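Local coordinates for protein neuraminidase (Influenza A virus, PDB 4FVK) that forms a homotetramer of six-bladed beta-propellers with the influenza neuraminidase fold and may remove terminal sialic acids from glycoconjugates, at residues F60-L65 / T74-E79; E80-T85 / E97-G102; G111-V116 / I130-E135. All blocks are in the same frame, centred on the assembly; numbering follows the deposited sequence.

Interaction 1: residues F60-L65 / T74-E79; sequences FIAYGL and TSMEWE. With ZN (zinc ion), chain G.
Met76 drives its thioether against the backbone of strand 56-67, the sulfur coming to rest against the Gly64 backbone, with Met76 SD 3.4 Å from Gly64 N. Its CG stands anti to its own nitrogen (chi1 -164°) and the chain runs on extended to the sulfur. It then bends at chi3 (-71°), which turns the methyl toward Leu65, Met76 CE lying 4.3 Å from Leu65 CB. The small side chain of Ala62 suits its place on the flank of the sulfur, where Ala62 CB sits 3.8 Å from Met76 SD. Strand 56-67 belongs to a propeller sheet, and the loop 74-79 returns across it before entering strand 81-86. A water joins the two backbones, 2.6 Å from Ala62 O and 3.0 Å from Met76 O, although other acceptors compete for its protons. The turn behind Met76 is an ST turn: Met76 N donates to Thr74 OG1 at 3.1 Å. Glu77 passes obliquely by the Tyr63 ring, and Arg45 connects the two, making a salt bridge with Glu77 OE2 and a cation-pi contact with Tyr63. The Trp78 side chain leaves the backbone away from the strand, while its carbonyl oxygen binds a zinc ion, Trp78 O to the metal 2.4 Å; two waters and Glu80 also belong to this site, as does Ser376 of a neighbouring subunit.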
loop_
_atom_site.group_PDB
_atom_site.type_symbol
_atom_site.label_atom_id
_atom_site.label_comp_id
_atom_site.label_asym_id
_atom_site.label_seq_id
_atom_site.Cartn_x
_atom_site.Cartn_y
_atom_site.Cartn_z
ATOM N N PHE A 60 -2.081 9.846 16.614
ATOM C CA PHE A 60 -1.205 10.953 16.978
ATOM C C PHE A 60 -1.566 12.270 16.316
ATOM O O PHE A 60 -2.213 12.286 15.278
ATOM C CB PHE A 60 0.256 10.617 16.650
ATOM C CG PHE A 60 0.524 10.358 15.170
ATOM C CD1 PHE A 60 0.307 9.112 14.617
ATOM C CD2 PHE A 60 1.020 11.356 14.351
ATOM C CE1 PHE A 60 0.582 8.871 13.279
ATOM C CE2 PHE A 60 1.319 11.117 13.009
ATOM C CZ PHE A 60 1.092 9.874 12.472
ATOM N N ILE A 61 -1.151 13.365 16.954
ATOM C CA ILE A 61 -1.223 14.690 16.373
ATOM C C ILE A 61 0.078 14.972 15.601
ATOM O O ILE A 61 1.161 14.913 16.157
ATOM C CB ILE A 61 -1.421 15.780 17.474
ATOM C CG1 ILE A 61 -2.557 15.405 18.444
ATOM C CG2 ILE A 61 -1.698 17.154 16.860
ATOM C CD1 ILE A 61 -3.922 15.106 17.769
ATOM N N ALA A 62 -0.033 15.257 14.312
ATOM C CA ALA A 62 1.113 15.636 13.503
ATOM C C ALA A 62 1.583 17.043 13.834
ATOM O O ALA A 62 0.769 17.922 14.015
ATOM C CB ALA A 62 0.721 15.596 12.048
ATOM N N TYR A 63 2.883 17.293 13.861
ATOM C CA TYR A 63 3.314 18.676 13.982
ATOM C C TYR A 63 4.366 19.073 12.965
ATOM O O TYR A 63 4.765 20.236 12.926
ATOM C CB TYR A 63 3.804 19.003 15.406
ATOM C CG TYR A 63 5.114 18.347 15.793
ATOM C CD1 TYR A 63 5.124 17.121 16.445
ATOM C CD2 TYR A 63 6.335 18.959 15.529
ATOM C CE1 TYR A 63 6.320 16.505 16.829
ATOM C CE2 TYR A 63 7.551 18.346 15.903
ATOM C CZ TYR A 63 7.517 17.118 16.556
ATOM O OH TYR A 63 8.676 16.489 16.942
ATOM N N GLY A 64 4.814 18.110 12.154
ATOM C CA GLY A 64 5.790 18.382 11.106
ATOM C C GLY A 64 6.126 17.225 10.163
ATOM O O GLY A 64 5.764 16.059 10.381
ATOM N N LEU A 65 6.822 17.558 9.084
ATOM C CA LEU A 65 7.226 16.573 8.111
ATOM C C LEU A 65 8.695 16.817 7.835
ATOM O O LEU A 65 9.090 17.939 7.557
ATOM C CB LEU A 65 6.397 16.715 6.828
ATOM C CG LEU A 65 6.567 15.601 5.789
ATOM C CD1 LEU A 65 6.077 14.245 6.301
ATOM C CD2 LEU A 65 5.858 15.986 4.478
ATOM N N THR A 74 6.039 24.190 6.814
ATOM C CA THR A 74 4.649 24.010 6.406
ATOM C C THR A 74 3.783 24.637 7.495
ATOM O O THR A 74 4.300 25.262 8.410
ATOM C CB THR A 74 4.270 22.493 6.306
ATOM O OG1 THR A 74 4.213 21.930 7.625
ATOM C CG2 THR A 74 5.290 21.717 5.468
ATOM N N SER A 75 2.469 24.471 7.404
ATOM C CA SER A 75 1.580 24.969 8.451
ATOM C C SER A 75 1.128 23.858 9.393
ATOM O O SER A 75 0.129 24.003 10.113
ATOM C CB SER A 75 0.351 25.640 7.837
ATOM O OG SER A 75 0.703 26.875 7.269
ATOM N N MET A 76 1.873 22.760 9.408
ATOM C CA MET A 76 1.434 21.570 10.130
ATOM C C MET A 76 1.383 21.777 11.643
ATOM O O MET A 76 0.523 21.217 12.328
ATOM C CB MET A 76 2.324 20.369 9.790
ATOM C CG MET A 76 1.745 19.012 10.173
ATOM S SD MET A 76 2.719 17.623 9.485
ATOM C CE MET A 76 2.292 17.768 7.775
ATOM N N GLU A 77 2.312 22.564 12.167
ATOM C CA GLU A 77 2.380 22.771 13.609
ATOM C C GLU A 77 1.099 23.423 14.154
ATOM O O GLU A 77 0.550 22.999 15.180
ATOM C CB GLU A 77 3.608 23.613 13.975
ATOM C CG GLU A 77 3.447 24.409 15.265
ATOM C CD GLU A 77 3.936 23.652 16.474
ATOM O OE1 GLU A 77 5.014 23.033 16.358
ATOM O OE2 GLU A 77 3.255 23.677 17.533
ATOM N N TRP A 78 0.534 24.511 13.580
ATOM C CA TRP A 78 -0.650 25.212 14.070
ATOM C C TRP A 78 -1.954 24.792 13.388
ATOM O O TRP A 78 -3.027 25.170 13.825
ATOM C CB TRP A 78 -0.458 26.735 14.065
ATOM C CG TRP A 78 -0.109 27.325 12.741
ATOM C CD1 TRP A 78 -0.982 27.814 11.801
ATOM C CD2 TRP A 78 1.207 27.524 12.212
ATOM N NE1 TRP A 78 -0.285 28.288 10.709
ATOM C CE2 TRP A 78 1.058 28.118 10.932
ATOM C CE3 TRP A 78 2.496 27.232 12.680
ATOM C CZ2 TRP A 78 2.152 28.438 10.124
ATOM C CZ3 TRP A 78 3.584 27.545 11.872
ATOM C CH2 TRP A 78 3.404 28.146 10.608
ATOM N N GLU A 79 -1.878 24.003 12.321
ATOM C CA GLU A 79 -3.101 23.391 11.820
ATOM C C GLU A 79 -3.087 21.918 12.223
ATOM O O GLU A 79 -2.657 21.050 11.465
ATOM C CB GLU A 79 -3.256 23.598 10.314
ATOM C CG GLU A 79 -3.480 25.061 9.939
ATOM C CD GLU A 79 -3.477 25.285 8.436
ATOM O OE1 GLU A 79 -3.303 26.439 7.995
ATOM O OE2 GLU A 79 -3.631 24.303 7.697
HETATM ZN ZN ZN G . -3.974 25.900 15.856
HETATM O O HOH W 1 -0.966 18.607 12.155
HETATM O O HOH W 2 -2.601 27.121 16.696
HETATM O O HOH W 3 -4.945 25.592 17.663
#

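Interaction 2: residues E80-T85 / E97-G102; sequences ESLYKT and EMILPG
Leu82 and Leu100 make the shortest of the five backbone bonds between these antiparallel strands: Leu82 N to Leu100 O is 2.6 Å, and the donor lies almost straight beyond the carbonyl oxygen. Leu82 O in turn accepts from Ile99 N at 2.9 Å. Leu82 thus faces two residues, Ile99 and Leu100, the signature of a classic beta bulge, and Ile99 has the helix-like psi (-55°) expected at its first position. On one side of the bulge Lys84 and Glu97 exchange bonds in both directions; on the other, Gly102 N reaches Glu80 O at 2.9 Å from above the carbonyl plane.

Beyond the backbone, Tyr83 lays one ring face over Met98, whose CA is 4.2 Å from the ring centroid in a CH-pi contact. The Met98 chain starts anti to its nitrogen and bends at chi3 (-84°), carrying Met98 CE to 3.4 Å from Tyr83 OH. A flexible, polarisable thioether follows the ring well here, and Phe31 of a neighbouring subunit packs against the same tyrosine. On the other sheet face the aliphatic part of Lys84 supports the branched Ile99, with Lys84 CB 3.9 Å from Ile99 CD1. Lys84 NZ stays 5.0 Å from Glu97 OE1, close enough that the opposite charges may attract, but not a salt bridge, and Lys84 has a cation-pi partner in Phe57. Leu82 lies on the same face as Lys84 and meets Val116 and Val118 of the next propeller sheet.

Glu80, just ahead of the first strand, points its carboxylate to Arg103 in a salt bridge and belongs to the zinc site with Trp78; the whole is a bulged beta hairpin of the neuraminidase propeller with a zinc ligand at its entrance.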
loop_
_atom_site.group_PDB
_atom_site.type_symbol
_atom_site.label_atom_id
_atom_site.label_comp_id
_atom_site.label_asym_id
_atom_site.label_seq_id
_atom_site.Cartn_x
_atom_site.Cartn_y
_atom_site.Cartn_z
ATOM N N GLU A 80 -3.462 21.605 13.341
ATOM C CA GLU A 80 -3.270 20.324 13.980
ATOM C C GLU A 80 -4.309 19.338 13.499
ATOM O O GLU A 80 -5.507 19.617 13.503
ATOM C CB GLU A 80 -3.363 20.461 15.504
ATOM C CG GLU A 80 -2.409 21.490 16.119
ATOM C CD GLU A 80 -3.113 22.783 16.526
ATOM O OE1 GLU A 80 -2.632 23.429 17.482
ATOM O OE2 GLU A 80 -4.144 23.156 15.901
ATOM N N SER A 81 -3.851 18.157 13.125
ATOM C CA SER A 81 -4.759 17.111 12.724
ATOM C C SER A 81 -4.309 15.802 13.326
ATOM O O SER A 81 -3.132 15.581 13.536
ATOM C CB SER A 81 -4.797 17.003 11.198
ATOM O OG SER A 81 -5.468 18.117 10.654
ATOM N N LEU A 82 -5.268 14.936 13.580
ATOM C CA LEU A 82 -5.012 13.613 14.100
ATOM C C LEU A 82 -4.756 12.639 12.949
ATOM O O LEU A 82 -5.444 12.679 11.933
ATOM C CB LEU A 82 -6.239 13.158 14.883
ATOM C CG LEU A 82 -6.335 11.697 15.321
ATOM C CD1 LEU A 82 -5.274 11.385 16.356
ATOM C CD2 LEU A 82 -7.738 11.451 15.863
ATOM N N TYR A 83 -3.773 11.759 13.127
ATOM C CA TYR A 83 -3.461 10.746 12.132
ATOM C C TYR A 83 -3.434 9.366 12.769
ATOM O O TYR A 83 -3.402 9.232 13.985
ATOM C CB TYR A 83 -2.084 11.011 11.544
ATOM C CG TYR A 83 -1.975 12.177 10.591
ATOM C CD1 TYR A 83 -1.839 11.959 9.230
ATOM C CD2 TYR A 83 -1.964 13.490 11.049
ATOM C CE1 TYR A 83 -1.692 12.979 8.366
ATOM C CE2 TYR A 83 -1.838 14.552 10.159
ATOM C CZ TYR A 83 -1.700 14.279 8.819
ATOM O OH TYR A 83 -1.556 15.289 7.897
ATOM N N LYS A 84 -3.414 8.342 11.927
ATOM C CA LYS A 84 -3.363 6.949 12.367
ATOM C C LYS A 84 -2.357 6.191 11.475
ATOM O O LYS A 84 -2.305 6.424 10.268
ATOM C CB LYS A 84 -4.761 6.353 12.215
ATOM C CG LYS A 84 -4.878 4.846 12.263
ATOM C CD LYS A 84 -6.365 4.480 12.227
ATOM C CE LYS A 84 -6.611 3.120 11.617
ATOM N NZ LYS A 84 -7.987 2.635 11.916
ATOM N N THR A 85 -1.568 5.311 12.084
ATOM C CA THR A 85 -0.544 4.497 11.411
ATOM C C THR A 85 -0.526 3.114 12.081
ATOM O O THR A 85 -0.646 3.038 13.291
ATOM C CB THR A 85 0.866 5.127 11.606
ATOM O OG1 THR A 85 0.856 6.476 11.128
ATOM C CG2 THR A 85 1.979 4.340 10.893
ATOM N N GLU A 97 -2.672 7.855 7.836
ATOM C CA GLU A 97 -3.940 8.360 7.338
ATOM C C GLU A 97 -4.443 9.549 8.169
ATOM O O GLU A 97 -4.517 9.456 9.376
ATOM C CB GLU A 97 -4.985 7.235 7.350
ATOM C CG GLU A 97 -6.371 7.697 6.948
ATOM C CD GLU A 97 -7.464 6.775 7.451
ATOM O OE1 GLU A 97 -7.134 5.743 8.075
ATOM O OE2 GLU A 97 -8.656 7.091 7.225
ATOM N N MET A 98 -4.823 10.645 7.523
ATOM C CA MET A 98 -5.437 11.760 8.243
ATOM C C MET A 98 -6.893 11.431 8.615
ATOM O O MET A 98 -7.675 11.034 7.755
ATOM C CB MET A 98 -5.380 13.042 7.406
ATOM C CG MET A 98 -5.871 14.275 8.134
ATOM S SD MET A 98 -6.187 15.660 7.014
ATOM C CE MET A 98 -4.557 16.375 6.847
ATOM N N ILE A 99 -7.243 11.590 9.890
ATOM C CA ILE A 99 -8.543 11.176 10.396
ATOM C C ILE A 99 -9.468 12.376 10.598
ATOM O O ILE A 99 -10.579 12.387 10.082
ATOM C CB ILE A 99 -8.438 10.461 11.777
ATOM C CG1 ILE A 99 -7.499 9.235 11.750
ATOM C CG2 ILE A 99 -9.824 10.108 12.286
ATOM C CD1 ILE A 99 -7.969 8.090 10.869
ATOM N N LEU A 100 -8.999 13.363 11.373
ATOM C CA LEU A 100 -9.763 14.563 11.724
ATOM C C LEU A 100 -8.815 15.673 12.182
ATOM O O LEU A 100 -7.698 15.404 12.637
ATOM C CB LEU A 100 -10.781 14.285 12.854
ATOM C CG LEU A 100 -12.207 13.767 12.576
ATOM C CD1 LEU A 100 -12.880 13.389 13.877
ATOM C CD2 LEU A 100 -13.117 14.709 11.768
ATOM N N PRO A 101 -9.255 16.930 12.065
ATOM C CA PRO A 101 -8.521 18.044 12.669
ATOM C C PRO A 101 -8.633 17.902 14.200
ATOM O O PRO A 101 -9.665 17.418 14.652
ATOM C CB PRO A 101 -9.314 19.274 12.212
ATOM C CG PRO A 101 -10.278 18.777 11.180
ATOM C CD PRO A 101 -10.538 17.361 11.493
ATOM N N GLY A 102 -7.609 18.274 14.966
ATOM C CA GLY A 102 -7.675 18.150 16.418
ATOM C C GLY A 102 -6.345 18.453 17.083
ATOM O O GLY A 102 -5.307 18.291 16.450
#

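Interaction 3: residues G111-V116 / I130-E135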
loop_
_atom_site.group_PDB
_atom_site.type_symbol
_atom_site.label_atom_id
_atom_site.label_comp_id
_atom_site.label_asym_id
_atom_site.label_seq_id
_atom_site.Cartn_x
_atom_site.Cartn_y
_atom_site.Cartn_z
ATOM N N GLY A 111 -15.661 -3.046 18.704
ATOM C CA GLY A 111 -15.923 -4.345 18.108
ATOM C C GLY A 111 -16.519 -4.203 16.711
ATOM O O GLY A 111 -16.455 -5.105 15.882
ATOM N N LEU A 112 -17.091 -3.042 16.436
ATOM C CA LEU A 112 -17.753 -2.830 15.158
ATOM C C LEU A 112 -17.025 -1.722 14.402
ATOM O O LEU A 112 -16.527 -1.945 13.307
ATOM C CB LEU A 112 -19.219 -2.496 15.396
ATOM C CG LEU A 112 -20.329 -2.765 14.379
ATOM C CD1 LEU A 112 -20.879 -1.453 13.830
ATOM C CD2 LEU A 112 -19.896 -3.697 13.250
ATOM N N LYS A 113 -16.910 -0.548 15.013
ATOM C CA LYS A 113 -16.288 0.602 14.360
ATOM C C LYS A 113 -15.423 1.366 15.333
ATOM O O LYS A 113 -15.580 1.219 16.532
ATOM C CB LYS A 113 -17.363 1.580 13.914
ATOM C CG LYS A 113 -18.485 0.943 13.145
ATOM C CD LYS A 113 -18.228 1.059 11.669
ATOM C CE LYS A 113 -19.036 2.210 11.115
ATOM N NZ LYS A 113 -19.369 1.945 9.693
ATOM N N TRP A 114 -14.563 2.229 14.799
ATOM C CA TRP A 114 -13.840 3.205 15.592
ATOM C C TRP A 114 -14.707 4.371 16.078
ATOM O O TRP A 114 -15.474 4.978 15.294
ATOM C CB TRP A 114 -12.655 3.750 14.802
ATOM C CG TRP A 114 -11.552 2.759 14.702
ATOM C CD1 TRP A 114 -11.273 1.929 13.643
ATOM C CD2 TRP A 114 -10.582 2.469 15.705
ATOM N NE1 TRP A 114 -10.187 1.137 13.943
ATOM C CE2 TRP A 114 -9.732 1.468 15.195
ATOM C CE3 TRP A 114 -10.339 2.969 16.992
ATOM C CZ2 TRP A 114 -8.660 0.940 15.928
ATOM C CZ3 TRP A 114 -9.264 2.433 17.729
ATOM C CH2 TRP A 114 -8.455 1.431 17.193
ATOM N N THR A 115 -14.596 4.678 17.377
ATOM C CA THR A 115 -15.098 5.942 17.893
ATOM C C THR A 115 -13.865 6.800 18.090
ATOM O O THR A 115 -12.900 6.366 18.729
ATOM C CB THR A 115 -15.822 5.786 19.242
ATOM O OG1 THR A 115 -16.972 4.949 19.074
ATOM C CG2 THR A 115 -16.273 7.164 19.763
ATOM N N VAL A 116 -13.875 7.988 17.509
ATOM C CA VAL A 116 -12.742 8.912 17.567
ATOM C C VAL A 116 -13.256 10.284 18.045
ATOM O O VAL A 116 -14.205 10.795 17.492
ATOM C CB VAL A 116 -12.100 9.078 16.150
ATOM C CG1 VAL A 116 -11.045 10.155 16.161
ATOM C CG2 VAL A 116 -11.506 7.751 15.633
ATOM N N ILE A 130 -17.170 14.083 17.409
ATOM C CA ILE A 130 -17.073 12.630 17.497
ATOM C C ILE A 130 -17.349 11.969 16.147
ATOM O O ILE A 130 -18.281 12.343 15.445
ATOM C CB ILE A 130 -18.054 12.075 18.540
ATOM C CG1 ILE A 130 -17.898 12.841 19.864
ATOM C CG2 ILE A 130 -17.839 10.576 18.720
ATOM C CD1 ILE A 130 -18.806 12.347 20.982
ATOM N N LYS A 131 -16.515 10.988 15.805
ATOM C CA LYS A 131 -16.645 10.197 14.592
ATOM C C LYS A 131 -16.957 8.765 14.977
ATOM O O LYS A 131 -16.354 8.225 15.914
ATOM C CB LYS A 131 -15.326 10.212 13.815
ATOM C CG LYS A 131 -15.428 10.660 12.364
ATOM C CD LYS A 131 -14.101 10.369 11.649
ATOM C CE LYS A 131 -14.086 10.840 10.200
ATOM N NZ LYS A 131 -12.733 10.582 9.577
ATOM N N TYR A 132 -17.922 8.169 14.281
ATOM C CA TYR A 132 -18.182 6.747 14.409
ATOM C C TYR A 132 -17.948 6.140 13.029
ATOM O O TYR A 132 -18.681 6.438 12.076
ATOM C CB TYR A 132 -19.605 6.477 14.923
ATOM C CG TYR A 132 -19.797 5.059 15.397
ATOM C CD1 TYR A 132 -19.094 4.578 16.506
ATOM C CD2 TYR A 132 -20.649 4.188 14.732
ATOM C CE1 TYR A 132 -19.230 3.269 16.932
ATOM C CE2 TYR A 132 -20.807 2.871 15.168
ATOM C CZ TYR A 132 -20.084 2.423 16.261
ATOM O OH TYR A 132 -20.226 1.138 16.719
ATOM N N GLY A 133 -16.905 5.325 12.906
ATOM C CA GLY A 133 -16.410 4.929 11.595
ATOM C C GLY A 133 -15.967 6.178 10.841
ATOM O O GLY A 133 -15.165 6.966 11.338
ATOM N N GLU A 134 -16.511 6.384 9.650
ATOM C CA GLU A 134 -16.170 7.564 8.857
ATOM C C GLU A 134 -17.169 8.699 9.084
ATOM O O GLU A 134 -16.989 9.805 8.599
ATOM C CB GLU A 134 -16.086 7.211 7.359
ATOM C CG GLU A 134 -15.193 5.996 7.043
ATOM C CD GLU A 134 -13.714 6.219 7.356
ATOM O OE1 GLU A 134 -13.038 5.250 7.776
ATOM O OE2 GLU A 134 -13.216 7.352 7.179
ATOM N N GLU A 135 -18.219 8.419 9.843
ATOM C CA GLU A 135 -19.341 9.343 9.983
ATOM C C GLU A 135 -19.252 10.222 11.260
ATOM O O GLU A 135 -19.190 9.708 12.363
ATOM C CB GLU A 135 -20.622 8.506 9.977
ATOM C CG GLU A 135 -21.848 9.158 10.564
ATOM C CD GLU A 135 -23.045 8.210 10.567
ATOM O OE1 GLU A 135 -24.197 8.698 10.582
ATOM O OE2 GLU A 135 -22.837 6.977 10.553
#
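Lys113 lies across one face of the Tyr132 ring near the base of an antiparallel beta hairpin, strands 114-120 and 127-132, in a four-stranded sheet of the neuraminidase propeller. This is the tight part of the contact. Lys113 CB stands 3.9 Å from the ring centroid in a CH-pi contact, and Lys113 CG comes to 3.6 Å from Tyr132 CE2. Thr115 approaches differently, its hydroxyl in the ring plane at the edge, with Thr115 OG1 3.4 Å from Tyr132 CD1. With its CG anti to the backbone nitrogen (chi1 -165°), Tyr132 sends its ring along the partner segment to meet both. Further along, beta-branched Val116 and Ile130 suit the buried strands, and the isoleucine methyl Ile130 CG2 packs 3.9 Å from Thr115 CG2. Val116 and Lys131 exchange two backbone bonds.

Just past the ring the contact opens toward solvent. There Tyr132 to Glu135 form a type II' turn, with partly exposed Gly133 at its positive-phi corner and exposed Glu134 beside it. Gly133 N still bonds to Trp114 O at 2.8 Å, and the lack of a side chain on Gly133 allows Lys113 CE to lie 3.8 Å from Gly133 CA. Buried Glu135 is different: backbone nitrogens of Leu333, Ile334 and Ser335 of a neighbouring subunit hold its carboxylate. Leu112 crosses the end of the tyrosine, whose OH hydrogen-bonds to Asp110 OD2.

From the N terminus the three contacts follow in series, each closing its own short loop before the next opens, so none nests in or crosses another. Interaction 1 folds the chain back after strand 56-67; the very next residue begins interaction 2, a hairpin whose first strand lies beside 56-67 in the same sheet. Phe60 O with Tyr83 N, and Ala62 N with Ser81 O, are probable hydrogen bonds between these two. Interaction 3 closes a hairpin in the following sheet. Lys131 NZ reaches back to Ile99 O, and Leu82 packs on Val116, tying the two sheets together. Interactions 1 and 3 do not touch, but all three meet a neighbouring subunit.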